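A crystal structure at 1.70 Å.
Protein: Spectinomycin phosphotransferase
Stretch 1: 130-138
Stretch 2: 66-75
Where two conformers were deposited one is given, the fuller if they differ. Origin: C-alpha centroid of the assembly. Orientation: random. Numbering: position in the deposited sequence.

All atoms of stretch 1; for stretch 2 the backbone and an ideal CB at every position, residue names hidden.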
ATOM      1  N   GLU A 130     -18.326   0.690   0.764  0.50 14.64           N
ATOM      2  CA  GLU A 130     -19.706   0.484   0.361  0.50 15.89           C
ATOM      3  C   GLU A 130     -19.905   0.545  -1.143  0.50 16.78           C
ATOM      4  O   GLU A 130     -21.025   0.345  -1.627  0.50 17.70           O
ATOM      5  CB  GLU A 130     -20.615   1.513   1.033  0.50 16.96           C
ATOM      6  CG  GLU A 130     -20.626   1.398   2.545  0.50 17.77           C
ATOM      7  CD  GLU A 130     -21.858   2.010   3.163  0.50 18.46           C
ATOM      8  OE1 GLU A 130     -22.229   3.121   2.753  0.50 21.55           O
ATOM      9  OE2 GLU A 130     -22.447   1.383   4.064  0.50 18.06           O
ATOM     10  N   THR A 131     -18.829   0.809  -1.881  1.00 17.06           N
ATOM     11  CA  THR A 131     -18.917   0.924  -3.323  1.00 18.24           C
ATOM     12  C   THR A 131     -19.295  -0.397  -3.987  1.00 19.25           C
ATOM     13  O   THR A 131     -18.660  -1.420  -3.749  1.00 20.20           O
ATOM     14  CB  THR A 131     -17.595   1.457  -3.905  1.00 19.07           C
ATOM     15  OG1 THR A 131     -17.404   2.806  -3.463  1.00 22.64           O
ATOM     16  CG2 THR A 131     -17.643   1.477  -5.434  1.00 22.21           C
ATOM     17  N   SER A 132     -20.342  -0.366  -4.804  0.50 19.35           N
ATOM     18  CA  SER A 132     -20.787  -1.561  -5.506  0.50 20.41           C
ATOM     19  C   SER A 132     -19.782  -1.884  -6.602  0.50 19.83           C
ATOM     20  O   SER A 132     -19.433  -1.027  -7.413  0.50 20.47           O
ATOM     21  CB  SER A 132     -22.174  -1.333  -6.116  0.50 22.37           C
ATOM     22  OG  SER A 132     -22.610  -2.489  -6.804  0.50 21.85           O
ATOM     23  N   VAL A 133     -19.301  -3.121  -6.617  1.00 19.78           N
ATOM     24  CA  VAL A 133     -18.319  -3.525  -7.610  1.00 19.72           C
ATOM     25  C   VAL A 133     -18.983  -4.364  -8.707  1.00 21.25           C
ATOM     26  O   VAL A 133     -19.585  -5.404  -8.427  1.00 20.72           O
ATOM     27  CB  VAL A 133     -17.176  -4.339  -6.950  1.00 20.54           C
ATOM     28  CG1 VAL A 133     -16.073  -4.646  -7.988  1.00 20.39           C
ATOM     29  CG2 VAL A 133     -16.589  -3.545  -5.760  1.00 20.92           C
ATOM     30  N   PRO A 134     -18.922  -3.889  -9.963  1.00 22.63           N
ATOM     31  CA  PRO A 134     -19.528  -4.639 -11.065  1.00 23.01           C
ATOM     32  C   PRO A 134     -18.862  -6.017 -11.147  1.00 24.02           C
ATOM     33  O   PRO A 134     -17.668  -6.169 -10.871  1.00 21.18           O
ATOM     34  CB  PRO A 134     -19.226  -3.766 -12.278  1.00 24.83           C
ATOM     35  CG  PRO A 134     -19.239  -2.383 -11.701  1.00 23.73           C
ATOM     36  CD  PRO A 134     -18.421  -2.588 -10.438  1.00 23.59           C
ATOM     37  N   ILE A 135     -19.630  -7.029 -11.527  1.00 24.35           N
ATOM     38  CA  ILE A 135     -19.067  -8.358 -11.599  1.00 25.72           C
ATOM     39  C   ILE A 135     -17.819  -8.432 -12.478  1.00 25.36           C
ATOM     40  O   ILE A 135     -16.884  -9.133 -12.131  1.00 25.14           O
ATOM     41  CB  ILE A 135     -20.110  -9.375 -12.080  1.00 27.93           C
ATOM     42  CG1 ILE A 135     -21.238  -9.476 -11.055  1.00 30.88           C
ATOM     43  CG2 ILE A 135     -19.466 -10.753 -12.236  1.00 30.90           C
ATOM     44  CD1 ILE A 135     -20.781  -9.991  -9.694  1.00 32.71           C
ATOM     45  N   SER A 136     -17.796  -7.702 -13.595  1.00 25.57           N
ATOM     46  CA  SER A 136     -16.647  -7.721 -14.498  1.00 25.33           C
ATOM     47  C   SER A 136     -15.395  -7.312 -13.746  1.00 25.44           C
ATOM     48  O   SER A 136     -14.316  -7.870 -13.962  1.00 26.26           O
ATOM     49  CB  SER A 136     -16.859  -6.777 -15.695  1.00 27.51           C
ATOM     50  OG  SER A 136     -16.983  -5.415 -15.290  1.00 31.23           O
ATOM     51  N   ILE A 137     -15.537  -6.335 -12.857  1.00 22.71           N
ATOM     52  CA  ILE A 137     -14.398  -5.876 -12.077  1.00 20.38           C
ATOM     53  C   ILE A 137     -14.109  -6.830 -10.917  1.00 19.26           C
ATOM     54  O   ILE A 137     -12.953  -7.025 -10.574  1.00 18.90           O
ATOM     55  CB  ILE A 137     -14.632  -4.437 -11.577  1.00 21.81           C
ATOM     56  CG1 ILE A 137     -14.726  -3.521 -12.810  1.00 22.12           C
ATOM     57  CG2 ILE A 137     -13.496  -3.999 -10.622  1.00 20.91           C
ATOM     58  CD1 ILE A 137     -15.148  -2.086 -12.524  1.00 23.00           C
ATOM     59  N   GLN A 138     -15.145  -7.418 -10.318  1.00 16.41           N
ATOM     60  CA  GLN A 138     -14.919  -8.377  -9.223  1.00 18.09           C
ATOM     61  C   GLN A 138     -14.019  -9.511  -9.723  1.00 19.13           C
ATOM     62  O   GLN A 138     -13.162 -10.012  -8.989  1.00 19.89           O
ATOM     63  CB  GLN A 138     -16.232  -8.976  -8.718  1.00 18.95           C
ATOM     64  CG  GLN A 138     -17.082  -8.007  -7.892  1.00 19.89           C
ATOM     65  CD  GLN A 138     -18.295  -8.659  -7.250  1.00 23.35           C
ATOM     66  OE1 GLN A 138     -18.216  -9.788  -6.733  1.00 23.05           O
ATOM     67  NE2 GLN A 138     -19.425  -7.942  -7.251  1.00 24.50           N
ATOM     68  N   UNK A  66      -9.649   2.961 -10.133  1.00 20.40           N
ATOM     69  CA  UNK A  66      -9.591   4.419 -10.059  1.00 20.43           C
ATOM     70  C   UNK A  66     -10.799   4.966 -10.808  1.00 20.57           C
ATOM     71  O   UNK A  66     -11.443   5.909 -10.347  1.00 20.46           O
ATOM     72  CB  UNK A  66      -8.284   4.962 -10.640  1.00 20.43           C
ATOM     73  N   UNK A  67     -11.111   4.365 -11.957  1.00 21.62           N
ATOM     74  CA  UNK A  67     -12.267   4.811 -12.737  1.00 20.99           C
ATOM     75  C   UNK A  67     -13.563   4.545 -11.969  1.00 20.75           C
ATOM     76  O   UNK A  67     -14.442   5.408 -11.886  1.00 20.07           O
ATOM     77  CB  UNK A  67     -12.301   4.109 -14.096  1.00 20.99           C
ATOM     78  N   UNK A  68     -13.687   3.359 -11.378  1.00 18.89           N
ATOM     79  CA  UNK A  68     -14.897   3.042 -10.621  1.00 17.86           C
ATOM     80  C   UNK A  68     -15.098   4.039  -9.476  1.00 19.09           C
ATOM     81  O   UNK A  68     -16.203   4.532  -9.280  1.00 19.62           O
ATOM     82  CB  UNK A  68     -14.825   1.615 -10.074  1.00 17.86           C
ATOM     83  N   UNK A  69     -14.036   4.351  -8.733  1.00 18.69           N
ATOM     84  CA  UNK A  69     -14.161   5.316  -7.637  1.00 20.91           C
ATOM     85  C   UNK A  69     -14.485   6.713  -8.195  1.00 21.17           C
ATOM     86  O   UNK A  69     -15.282   7.454  -7.618  1.00 21.17           O
ATOM     87  CB  UNK A  69     -12.875   5.356  -6.809  1.00 20.91           C
ATOM     88  N   UNK A  70     -13.860   7.060  -9.318  1.00 21.12           N
ATOM     89  CA  UNK A  70     -14.082   8.360  -9.943  1.00 21.61           C
ATOM     90  C   UNK A  70     -15.556   8.534 -10.289  1.00 24.36           C
ATOM     91  O   UNK A  70     -16.181   9.527  -9.896  1.00 22.80           O
ATOM     92  CB  UNK A  70     -13.218   8.511 -11.197  1.00 21.61           C
ATOM     93  N   UNK A  71     -16.106   7.562 -11.014  1.00 24.17           N
ATOM     94  CA  UNK A  71     -17.517   7.615 -11.431  1.00 27.67           C
ATOM     95  C   UNK A  71     -18.467   7.467 -10.257  1.00 28.44           C
ATOM     96  O   UNK A  71     -19.615   7.916 -10.319  1.00 29.05           O
ATOM     97  CB  UNK A  71     -17.807   6.521 -12.461  1.00 27.67           C
ATOM     98  N   UNK A  72     -17.976   6.847  -9.187  0.50 29.31           N
ATOM     99  CA  UNK A  72     -18.761   6.615  -7.979  0.50 30.80           C
ATOM    100  C   UNK A  72     -18.811   7.869  -7.109  0.50 31.41           C
ATOM    101  O   UNK A  72     -19.505   7.903  -6.092  0.50 32.02           O
ATOM    102  CB  UNK A  72     -18.180   5.444  -7.184  0.50 30.80           C
ATOM    103  N   UNK A  73     -18.056   8.890  -7.506  1.00 31.53           N
ATOM    104  CA  UNK A  73     -18.048  10.138  -6.760  1.00 31.25           C
ATOM    105  C   UNK A  73     -17.018  10.354  -5.656  1.00 30.09           C
ATOM    106  O   UNK A  73     -17.001  11.439  -5.067  1.00 32.50           O
ATOM    107  CB  UNK A  73     -19.432  10.302  -6.129  1.00 31.25           C
ATOM    108  N   UNK A  74     -16.185   9.359  -5.347  1.00 27.50           N
ATOM    109  CA  UNK A  74     -15.165   9.543  -4.302  1.00 25.49           C
ATOM    110  C   UNK A  74     -14.279  10.699  -4.756  1.00 23.85           C
ATOM    111  O   UNK A  74     -13.784  10.718  -5.885  1.00 23.81           O
ATOM    112  CB  UNK A  74     -14.349   8.271  -4.066  1.00 25.49           C
ATOM    113  N   UNK A  75     -14.080  11.672  -3.882  1.00 22.70           N
ATOM    114  CA  UNK A  75     -13.295  12.840  -4.240  1.00 22.75           C
ATOM    115  C   UNK A  75     -11.840  12.822  -3.796  1.00 21.25           C
ATOM    116  O   UNK A  75     -10.980  13.453  -4.445  1.00 21.29           O
ATOM    117  CB  UNK A  75     -13.968  14.083  -3.655  1.00 22.75           C
TER

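Position 66 lies on a helical backbone, and nothing of stretch 1 comes within 5.5 Å of its ideal CB, so stretch 1 sets no preference there. Ile-66 makes no contact.

At position 67 the CA-to-CB bond points sideways, and a short side chain would not touch stretch 1. A long one could reach the methyl end of Ile-137, whether as an aliphatic chain or as a polar group with an aliphatic stem. The deposited residue is Arg-67. Its end swings nearer, bringing NH2 to 3.4 Å from CD1 of Ile-137, which sits at the edge of the guanidinium near its plane. This is packing only, for a methyl group cannot accept the N-H.

Position 68 aims its CA-to-CB bond at stretch 1. Its ideal CB is 4.5 Å from Ile-137 CD1 and 5.4 Å from Thr-131 CG2, with Val-133 and Pro-134 beyond. Such apolar surroundings suit leucine, methionine or isoleucine, while alanine would reach few of these atoms. Leu-68 (chi1 t, chi2 p) is found, and it has the largest covered area of stretch 2. CD1 packs 4.0 Å from Pro-134 CD, CD2 lies 4.3 Å from Ile-137 CD1, and CG is 4.1 Å from Thr-131 CG2.

Position 69 points sideways, so only a side chain of some length would approach Thr-131; leucine or methionine would serve. Leu-69 does so, its CD2 4.2 Å from Thr-131 OG1.

Positions 70 and 71 are out of reach of stretch 1, which leaves the choice open. They hold His-70 and Asp-71, joined by a hydrogen bond from His-70 ND1 to Asp-71 OD1 (3.1 Å). Asp-71 OD2 also forms a long salt bridge with Arg-67 NE, at 4.0 Å.

Position 72 points toward Thr-131, its ideal CB 4.4 Å from CG2. Small residues such as serine, alanine or threonine suit this approach. Ser-72 places OG 3.8 Å from Thr-131 OG1, and no hydrogen bond joins the two hydroxyls.

At position 73 phi is 92°, and a CB would be jammed against the preceding carbonyl oxygen, which calls for glycine. Gly-73 closes the helix in a Schellman motif, with Gly-73 N bonded to His-70 O (3.1 Å) and the N of position 74 to Leu-69 O (3.1 Å).

Position 74 again points toward stretch 1, but from a distance that only a longer side chain could bridge; an aliphatic one or a polar one would do. Ile-74 extends CD1 to 4.0 Å from Thr-131 OG1.

Position 75 is out of reach; it holds Lys-75.

Stretch 2 66-75: IRLLHDSGIK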
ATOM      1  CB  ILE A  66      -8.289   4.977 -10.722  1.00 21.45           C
ATOM      2  CG1 ILE A  66      -7.072   4.659  -9.846  1.00 22.18           C
ATOM      3  CG2 ILE A  66      -8.401   6.481 -10.940  1.00 23.87           C
ATOM      4  CD1 ILE A  66      -7.156   5.231  -8.457  1.00 24.18           C
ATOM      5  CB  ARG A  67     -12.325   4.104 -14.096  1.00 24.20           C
ATOM      6  CG  ARG A  67     -13.521   4.552 -14.917  1.00 28.44           C
ATOM      7  CD  ARG A  67     -14.098   3.435 -15.738  1.00 33.09           C
ATOM      8  NE  ARG A  67     -15.151   2.688 -15.048  1.00 35.10           N
ATOM      9  CZ  ARG A  67     -14.985   1.516 -14.432  1.00 37.33           C
ATOM     10  NH1 ARG A  67     -13.788   0.928 -14.403  1.00 36.29           N
ATOM     11  NH2 ARG A  67     -16.029   0.920 -13.866  1.00 35.10           N
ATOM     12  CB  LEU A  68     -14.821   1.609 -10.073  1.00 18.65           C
ATOM     13  CG  LEU A  68     -15.935   1.158  -9.126  1.00 18.25           C
ATOM     14  CD1 LEU A  68     -17.270   1.180  -9.819  1.00 22.26           C
ATOM     15  CD2 LEU A  68     -15.627  -0.246  -8.635  1.00 19.37           C
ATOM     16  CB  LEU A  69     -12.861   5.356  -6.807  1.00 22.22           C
ATOM     17  CG  LEU A  69     -12.520   4.013  -6.144  1.00 21.24           C
ATOM     18  CD1 LEU A  69     -11.166   4.090  -5.447  1.00 21.69           C
ATOM     19  CD2 LEU A  69     -13.625   3.594  -5.177  1.00 22.78           C
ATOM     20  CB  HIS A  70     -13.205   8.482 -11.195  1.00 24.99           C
ATOM     21  CG  HIS A  70     -13.417   9.744 -11.976  1.00 27.43           C
ATOM     22  ND1 HIS A  70     -14.380   9.861 -12.956  1.00 30.21           N
ATOM     23  CD2 HIS A  70     -12.794  10.943 -11.917  1.00 30.13           C
ATOM     24  CE1 HIS A  70     -14.342  11.081 -13.464  1.00 30.95           C
ATOM     25  NE2 HIS A  70     -13.387  11.757 -12.850  1.00 30.76           N
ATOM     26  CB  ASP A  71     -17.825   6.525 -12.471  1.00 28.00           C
ATOM     27  CG  ASP A  71     -17.168   6.794 -13.815  1.00 31.25           C
ATOM     28  OD1 ASP A  71     -16.468   7.821 -13.961  1.00 31.99           O
ATOM     29  OD2 ASP A  71     -17.348   5.975 -14.740  1.00 31.97           O
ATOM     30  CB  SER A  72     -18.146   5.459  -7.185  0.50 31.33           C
ATOM     31  OG  SER A  72     -19.008   5.021  -6.152  0.50 33.64           O
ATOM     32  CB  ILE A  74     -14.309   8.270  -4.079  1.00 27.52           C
ATOM     33  CG1 ILE A  74     -15.113   7.216  -3.305  1.00 28.20           C
ATOM     34  CG2 ILE A  74     -13.054   8.606  -3.261  1.00 27.83           C
ATOM     35  CD1 ILE A  74     -16.234   6.581  -4.075  1.00 30.80           C
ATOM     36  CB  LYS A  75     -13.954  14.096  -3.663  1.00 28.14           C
ATOM     37  CG  LYS A  75     -15.358  14.376  -4.196  1.00 31.70           C
ATOM     38  CD  LYS A  75     -16.005  15.539  -3.440  1.00 35.85           C
ATOM     39  CE  LYS A  75     -17.460  15.746  -3.879  1.00 38.31           C
ATOM     40  NZ  LYS A  75     -18.099  16.939  -3.245  1.00 38.40           N
TER
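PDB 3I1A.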